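Local coordinates for protein endopolygalacturonase (Chondrostereum purpureum, PDB 1K5C) that probably hydrolyses the alpha-1,4 links between galacturonosyl units of polygalacturonate, as a family 28 glycoside hydrolase with a right-handed parallel beta-helix fold, at residues D78-T90 / F112-V124. Sequence-based numbering, arbitrary orientation.
Sequences DGNGALYWDGKGT and FEVLNSPAQAISV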
ATOM      1  N   ASP A  78       9.048 -10.111  12.270  1.00 10.22           N
ATOM      2  CA  ASP A  78       9.800  -8.979  12.847  1.00 10.44           C
ATOM      3  C   ASP A  78      11.017  -8.674  11.956  1.00 10.17           C
ATOM      4  O   ASP A  78      11.944  -9.497  11.860  1.00 10.79           O
ATOM      5  CB  ASP A  78      10.215  -9.341  14.258  1.00 11.25           C
ATOM      6  CG  ASP A  78      10.982  -8.252  15.000  1.00 10.67           C
ATOM      7  OD1 ASP A  78      11.340  -7.239  14.394  1.00 11.16           O
ATOM      8  OD2 ASP A  78      11.187  -8.494  16.219  1.00 12.16           O
ATOM      9  N   GLY A  79      10.981  -7.527  11.305  1.00 10.22           N
ATOM     10  CA  GLY A  79      12.015  -7.138  10.370  1.00 10.78           C
ATOM     11  C   GLY A  79      13.190  -6.409  10.998  1.00 10.59           C
ATOM     12  O   GLY A  79      14.162  -6.057  10.268  1.00 10.85           O
ATOM     13  N   ASN A  80      13.192  -6.146  12.311  1.00 10.63           N
ATOM     14  CA  ASN A  80      14.319  -5.464  12.947  1.00 10.68           C
ATOM     15  C   ASN A  80      14.634  -4.128  12.258  1.00 10.55           C
ATOM     16  O   ASN A  80      15.805  -3.719  12.168  1.00 11.30           O
ATOM     17  CB  ASN A  80      15.577  -6.372  12.988  1.00 11.63           C
ATOM     18  CG  ASN A  80      15.583  -7.168  14.268  1.00 11.20           C
ATOM     19  OD1 ASN A  80      15.448  -6.622  15.356  1.00 12.99           O
ATOM     20  ND2 ASN A  80      15.779  -8.481  14.172  1.00 12.00           N
ATOM     21  N   GLY A  81      13.585  -3.421  11.854  1.00 10.67           N
ATOM     22  CA  GLY A  81      13.808  -2.234  10.991  1.00 11.20           C
ATOM     23  C   GLY A  81      14.677  -1.159  11.634  1.00 11.12           C
ATOM     24  O   GLY A  81      15.412  -0.474  10.921  1.00 11.76           O
ATOM     25  N   ALA A  82      14.600  -0.984  12.960  1.00 11.49           N
ATOM     26  CA  ALA A  82      15.390   0.069  13.597  1.00 12.52           C
ATOM     27  C   ALA A  82      16.896  -0.166  13.465  1.00 12.58           C
ATOM     28  O   ALA A  82      17.674   0.803  13.622  1.00 13.43           O
ATOM     29  CB  ALA A  82      15.027   0.216  15.075  1.00 13.90           C
ATOM     30  N   LEU A  83      17.318  -1.383  13.121  1.00 12.02           N
ATOM     31  CA  LEU A  83      18.739  -1.611  12.860  1.00 12.29           C
ATOM     32  C   LEU A  83      19.205  -1.054  11.527  1.00 12.57           C
ATOM     33  O   LEU A  83      20.427  -1.005  11.251  1.00 14.78           O
ATOM     34  CB  LEU A  83      19.044  -3.117  12.920  1.00 12.83           C
ATOM     35  CG  LEU A  83      18.704  -3.802  14.226  1.00 13.93           C
ATOM     36  CD1 LEU A  83      19.066  -5.331  14.106  1.00 14.88           C
ATOM     37  CD2 LEU A  83      19.393  -3.170  15.425  1.00 17.48           C
ATOM     38  N   TYR A  84      18.251  -0.656  10.690  1.00 12.21           N
ATOM     39  CA  TYR A  84      18.570  -0.113   9.358  1.00 12.42           C
ATOM     40  C   TYR A  84      18.197   1.361   9.233  1.00 12.09           C
ATOM     41  O   TYR A  84      18.834   2.097   8.504  1.00 13.15           O
ATOM     42  CB  TYR A  84      17.807  -0.868   8.317  1.00 12.74           C
ATOM     43  CG  TYR A  84      17.937  -2.396   8.289  1.00 11.47           C
ATOM     44  CD1 TYR A  84      18.831  -3.021   7.437  1.00 12.31           C
ATOM     45  CD2 TYR A  84      17.128  -3.156   9.120  1.00 11.75           C
ATOM     46  CE1 TYR A  84      18.941  -4.424   7.444  1.00 11.98           C
ATOM     47  CE2 TYR A  84      17.188  -4.565   9.096  1.00 11.48           C
ATOM     48  CZ  TYR A  84      18.096  -5.175   8.229  1.00 11.33           C
ATOM     49  OH  TYR A  84      18.150  -6.551   8.139  1.00 11.54           O
ATOM     50  N   TRP A  85      17.062   1.773   9.858  1.00 12.13           N
ATOM     51  CA  TRP A  85      16.494   3.101   9.557  1.00 12.31           C
ATOM     52  C   TRP A  85      17.495   4.204   9.797  1.00 12.37           C
ATOM     53  O   TRP A  85      18.151   4.272  10.845  1.00 14.86           O
ATOM     54  CB  TRP A  85      15.274   3.328  10.465  1.00 12.02           C
ATOM     55  CG  TRP A  85      14.137   2.389  10.236  1.00 11.58           C
ATOM     56  CD1 TRP A  85      13.806   1.736   9.068  1.00 11.38           C
ATOM     57  CD2 TRP A  85      13.156   2.007  11.217  1.00 11.45           C
ATOM     58  NE1 TRP A  85      12.672   0.973   9.273  1.00 11.42           N
ATOM     59  CE2 TRP A  85      12.275   1.100  10.579  1.00 11.40           C
ATOM     60  CE3 TRP A  85      12.976   2.301  12.571  1.00 11.98           C
ATOM     61  CZ2 TRP A  85      11.189   0.508  11.247  1.00 11.80           C
ATOM     62  CZ3 TRP A  85      11.909   1.694  13.246  1.00 12.52           C
ATOM     63  CH2 TRP A  85      11.040   0.807  12.584  1.00 12.05           C
ATOM     64  N   ASP A  86      17.529   5.139   8.842  1.00 12.45           N
ATOM     65  CA  ASP A  86      18.498   6.242   8.910  1.00 13.17           C
ATOM     66  C   ASP A  86      17.891   7.537   8.345  1.00 12.65           C
ATOM     67  O   ASP A  86      18.664   8.470   8.037  1.00 14.43           O
ATOM     68  CB  ASP A  86      19.767   5.888   8.187  1.00 13.56           C
ATOM     69  CG  ASP A  86      19.608   5.750   6.693  1.00 13.81           C
ATOM     70  OD1 ASP A  86      18.460   5.696   6.236  1.00 12.96           O
ATOM     71  OD2 ASP A  86      20.643   5.675   5.948  1.00 15.40           O
ATOM     72  N   GLY A  87      16.590   7.601   8.169  1.00 12.51           N
ATOM     73  CA  GLY A  87      15.925   8.762   7.616  1.00 12.67           C
ATOM     74  C   GLY A  87      15.892   8.790   6.104  1.00 12.25           C
ATOM     75  O   GLY A  87      15.223   9.663   5.531  1.00 13.79           O
ATOM     76  N   LYS A  88      16.633   7.895   5.417  1.00 12.32           N
ATOM     77  CA  LYS A  88      16.778   7.973   3.965  1.00 12.36           C
ATOM     78  C   LYS A  88      16.068   6.827   3.237  1.00 11.92           C
ATOM     79  O   LYS A  88      15.933   6.889   2.009  1.00 12.85           O
ATOM     80  CB  LYS A  88      18.261   8.007   3.581  1.00 12.80           C
ATOM     81  CG  LYS A  88      18.954   9.266   4.143  1.00 14.90           C
ATOM     82  CD  LYS A  88      20.447   9.244   3.805  1.00 19.35           C
ATOM     83  CE  LYS A  88      21.083  10.544   4.317  1.00 24.14           C
ATOM     84  NZ  LYS A  88      22.601  10.485   4.278  1.00 27.31           N
ATOM     85  N   GLY A  89      15.646   5.800   3.963  1.00 11.92           N
ATOM     86  CA  GLY A  89      14.858   4.738   3.255  1.00 12.89           C
ATOM     87  C   GLY A  89      15.626   4.176   2.091  1.00 12.13           C
ATOM     88  O   GLY A  89      16.842   3.903   2.148  1.00 13.02           O
ATOM     89  N   THR A  90      14.877   3.927   1.011  1.00 12.82           N
ATOM     90  CA  THR A  90      15.446   3.324  -0.186  1.00 13.12           C
ATOM     91  C   THR A  90      15.938   4.396  -1.135  1.00 14.33           C
ATOM     92  O   THR A  90      16.359   4.100  -2.255  1.00 17.67           O
ATOM     93  CB  THR A  90      14.402   2.391  -0.841  1.00 14.04           C
ATOM     94  OG1 THR A  90      13.118   3.035  -0.980  1.00 14.89           O
ATOM     95  CG2 THR A  90      14.135   1.208   0.048  1.00 14.43           C
ATOM     96  N   PHE A 112      -2.071 -11.601  10.701  1.00 11.82           N
ATOM     97  CA  PHE A 112      -0.683 -11.559  11.181  1.00 11.65           C
ATOM     98  C   PHE A 112      -0.219 -10.112  11.141  1.00 10.84           C
ATOM     99  O   PHE A 112      -0.879  -9.223  10.580  1.00 11.62           O
ATOM    100  CB  PHE A 112       0.242 -12.494  10.390  1.00 11.93           C
ATOM    101  CG  PHE A 112       0.337 -12.180   8.917  1.00 12.10           C
ATOM    102  CD1 PHE A 112       1.242 -11.245   8.446  1.00 12.68           C
ATOM    103  CD2 PHE A 112      -0.493 -12.883   8.021  1.00 13.79           C
ATOM    104  CE1 PHE A 112       1.365 -11.020   7.071  1.00 14.29           C
ATOM    105  CE2 PHE A 112      -0.384 -12.656   6.671  1.00 15.23           C
ATOM    106  CZ  PHE A 112       0.526 -11.712   6.191  1.00 15.22           C
ATOM    107  N   GLU A 113       0.956  -9.905  11.736  1.00 11.14           N
ATOM    108  CA  GLU A 113       1.547  -8.568  11.840  1.00 10.93           C
ATOM    109  C   GLU A 113       2.938  -8.587  11.229  1.00 10.69           C
ATOM    110  O   GLU A 113       3.711  -9.524  11.440  1.00 11.66           O
ATOM    111  CB  GLU A 113       1.646  -8.164  13.315  1.00 11.84           C
ATOM    112  CG  GLU A 113       2.450  -6.872  13.546  1.00 12.29           C
ATOM    113  CD  GLU A 113       2.357  -6.401  14.957  1.00 14.56           C
ATOM    114  OE1 GLU A 113       1.286  -6.174  15.482  1.00 29.66           O
ATOM    115  OE2 GLU A 113       3.402  -6.145  15.533  1.00 19.90           O
ATOM    116  N   VAL A 114       3.233  -7.537  10.482  1.00 10.50           N
ATOM    117  CA  VAL A 114       4.597  -7.194  10.090  1.00 10.83           C
ATOM    118  C   VAL A 114       5.048  -6.091  11.032  1.00 10.96           C
ATOM    119  O   VAL A 114       4.404  -5.036  11.074  1.00 12.75           O
ATOM    120  CB  VAL A 114       4.631  -6.739   8.614  1.00 12.79           C
ATOM    121  CG1 VAL A 114       5.992  -6.184   8.287  1.00 19.05           C
ATOM    122  CG2 VAL A 114       4.209  -7.926   7.720  1.00 17.26           C
ATOM    123  N   LEU A 115       6.103  -6.365  11.783  1.00 10.83           N
ATOM    124  CA  LEU A 115       6.613  -5.424  12.787  1.00 10.93           C
ATOM    125  C   LEU A 115       7.962  -4.870  12.296  1.00 10.65           C
ATOM    126  O   LEU A 115       8.905  -5.642  12.018  1.00 11.23           O
ATOM    127  CB  LEU A 115       6.806  -6.162  14.105  1.00 11.30           C
ATOM    128  CG  LEU A 115       7.465  -5.352  15.233  1.00 11.26           C
ATOM    129  CD1 LEU A 115       6.579  -4.155  15.673  1.00 12.33           C
ATOM    130  CD2 LEU A 115       7.731  -6.245  16.436  1.00 13.16           C
ATOM    131  N   ASN A 116       8.060  -3.550  12.198  1.00 10.23           N
ATOM    132  CA  ASN A 116       9.349  -2.897  11.917  1.00 10.64           C
ATOM    133  C   ASN A 116      10.041  -3.445  10.653  1.00 10.28           C
ATOM    134  O   ASN A 116      11.174  -3.934  10.678  1.00 10.81           O
ATOM    135  CB  ASN A 116      10.249  -2.947  13.152  1.00 11.02           C
ATOM    136  CG  ASN A 116       9.565  -2.254  14.324  1.00 11.21           C
ATOM    137  OD1 ASN A 116       8.786  -1.296  14.109  1.00 11.44           O
ATOM    138  ND2 ASN A 116       9.874  -2.714  15.525  1.00 11.72           N
ATOM    139  N   SER A 117       9.348  -3.302   9.515  1.00 10.31           N
ATOM    140  CA  SER A 117      10.006  -3.580   8.249  1.00 10.35           C
ATOM    141  C   SER A 117      11.183  -2.609   8.040  1.00 10.10           C
ATOM    142  O   SER A 117      11.117  -1.446   8.407  1.00 10.79           O
ATOM    143  CB  SER A 117       9.003  -3.476   7.095  1.00 10.42           C
ATOM    144  OG  SER A 117       8.415  -2.169   7.004  1.00 10.36           O
ATOM    145  N   PRO A 118      12.270  -3.081   7.373  1.00 10.38           N
ATOM    146  CA  PRO A 118      13.377  -2.152   7.065  1.00 10.37           C
ATOM    147  C   PRO A 118      12.918  -0.986   6.210  1.00 10.13           C
ATOM    148  O   PRO A 118      13.386   0.148   6.449  1.00 11.02           O
ATOM    149  CB  PRO A 118      14.422  -3.042   6.372  1.00 11.20           C
ATOM    150  CG  PRO A 118      14.185  -4.421   7.028  1.00 11.35           C
ATOM    151  CD  PRO A 118      12.640  -4.494   7.120  1.00 10.95           C
ATOM    152  N   ALA A 119      12.079  -1.246   5.228  1.00 10.11           N
ATOM    153  CA  ALA A 119      11.500  -0.187   4.357  1.00 10.46           C
ATOM    154  C   ALA A 119      10.131  -0.729   3.932  1.00 10.12           C
ATOM    155  O   ALA A 119       9.283  -0.994   4.794  1.00 10.38           O
ATOM    156  CB  ALA A 119      12.461   0.214   3.250  1.00 11.10           C
ATOM    157  N   GLN A 120       9.894  -0.914   2.636  1.00 10.19           N
ATOM    158  CA  GLN A 120       8.549  -1.270   2.204  1.00 10.43           C
ATOM    159  C   GLN A 120       8.177  -2.639   2.794  1.00  9.98           C
ATOM    160  O   GLN A 120       8.966  -3.591   2.781  1.00 10.29           O
ATOM    161  CB  GLN A 120       8.464  -1.351   0.658  1.00 10.72           C
ATOM    162  CG  GLN A 120       8.654   0.011  -0.032  1.00 11.30           C
ATOM    163  CD  GLN A 120      10.118   0.375  -0.299  1.00 11.30           C
ATOM    164  OE1 GLN A 120      11.050  -0.183   0.274  1.00 11.90           O
ATOM    165  NE2 GLN A 120      10.346   1.407  -1.125  1.00 13.49           N
ATOM    166  N   ALA A 121       6.934  -2.726   3.334  1.00 10.13           N
ATOM    167  CA  ALA A 121       6.569  -3.900   4.138  1.00 10.09           C
ATOM    168  C   ALA A 121       6.084  -5.073   3.308  1.00 10.31           C
ATOM    169  O   ALA A 121       6.752  -6.116   3.281  1.00 11.96           O
ATOM    170  CB  ALA A 121       5.552  -3.478   5.203  1.00 10.67           C
ATOM    171  N   ILE A 122       4.919  -4.952   2.675  1.00 10.29           N
ATOM    172  CA  ILE A 122       4.309  -6.110   1.972  1.00 10.30           C
ATOM    173  C   ILE A 122       4.099  -5.760   0.490  1.00 10.32           C
ATOM    174  O   ILE A 122       3.378  -4.836   0.151  1.00 11.27           O
ATOM    175  CB  ILE A 122       2.968  -6.506   2.614  1.00 10.66           C
ATOM    176  CG1 ILE A 122       3.144  -6.792   4.095  1.00 11.58           C
ATOM    177  CG2 ILE A 122       2.348  -7.680   1.860  1.00 12.19           C
ATOM    178  CD1 ILE A 122       1.843  -7.083   4.844  1.00 12.62           C
ATOM    179  N   SER A 123       4.780  -6.535  -0.364  1.00 10.42           N
ATOM    180  CA  SER A 123       4.598  -6.441  -1.809  1.00 10.39           C
ATOM    181  C   SER A 123       3.637  -7.529  -2.268  1.00 10.24           C
ATOM    182  O   SER A 123       3.805  -8.703  -1.905  1.00 11.07           O
ATOM    183  CB  SER A 123       5.977  -6.607  -2.477  1.00 11.45           C
ATOM    184  OG  SER A 123       5.825  -6.693  -3.876  1.00 12.38           O
ATOM    185  N   VAL A 124       2.640  -7.137  -3.033  1.00 11.10           N
ATOM    186  CA  VAL A 124       1.552  -8.012  -3.459  1.00 12.14           C
ATOM    187  C   VAL A 124       1.598  -8.152  -4.959  1.00 12.35           C
ATOM    188  O   VAL A 124       1.473  -7.146  -5.700  1.00 13.08           O
ATOM    189  CB  VAL A 124       0.215  -7.425  -3.007  1.00 13.22           C
ATOM    190  CG1 VAL A 124      -0.946  -8.320  -3.420  1.00 15.30           C
ATOM    191  CG2 VAL A 124       0.251  -7.158  -1.492  1.00 14.65           C
TER
HETATM  192  O   HOH W   1      11.814  -4.903  15.687  1.00 13.31           O
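Asp78 OD1 is gripped twice: a water donates a hydrogen bond to it at 2.7 Å while accepting one from Asn116 ND2 across the contact, and the backbone N of Asn80 donates to the same oxygen, closing an Asx turn. Asp78 lies in parallel register with Leu115, and their side chains run side by side because each CG stands anti to its own backbone N (chi1 -179° in Asp78). Just past this pair, where strands 76-78 and 108-115 end, Gly79 N donates to Leu115 O at 2.9 Å, with an N-H...O angle of 171°; Gly81 N reaches Asn116 O only weakly. Model CB atoms on Gly79 and Gly81 would run into Asn116 O, evidence that this close backbone approach depends on glycine.

The Trp85 indole comes edge-on to the 116-118 turn. Its NE1 donates to Ser117 O at 3.0 Å, in the carbonyl plane and 14° out of the ring plane, while CH2 at the far end meets Asn116 OD1 at 3.4 Å, ring and amide planes nearly perpendicular. Gly81 C sits over the indole centre. An alanine here would take away this donor and is likely to leave Ser117 O without its indole partner and Gly81 with a gap beneath it. Beside it, Pro118 CG lies over one face of the Tyr84 ring, 4.1 Å from the centroid, a CH-pi contact; Tyr84 OH is held by Thr54 N.

At the far end Gln120 NE2 donates to Thr90 OG1 at 3.2 Å, while Thr90 N bonds Asn151, a galacturonate-binding residue. Direct bonds from the 79-85 end thus fall on the backbone carbonyls of Leu115, Asn116 and Ser117, whereas the side-chain bond at the other end is consistent with Thr90 lying beside the substrate site.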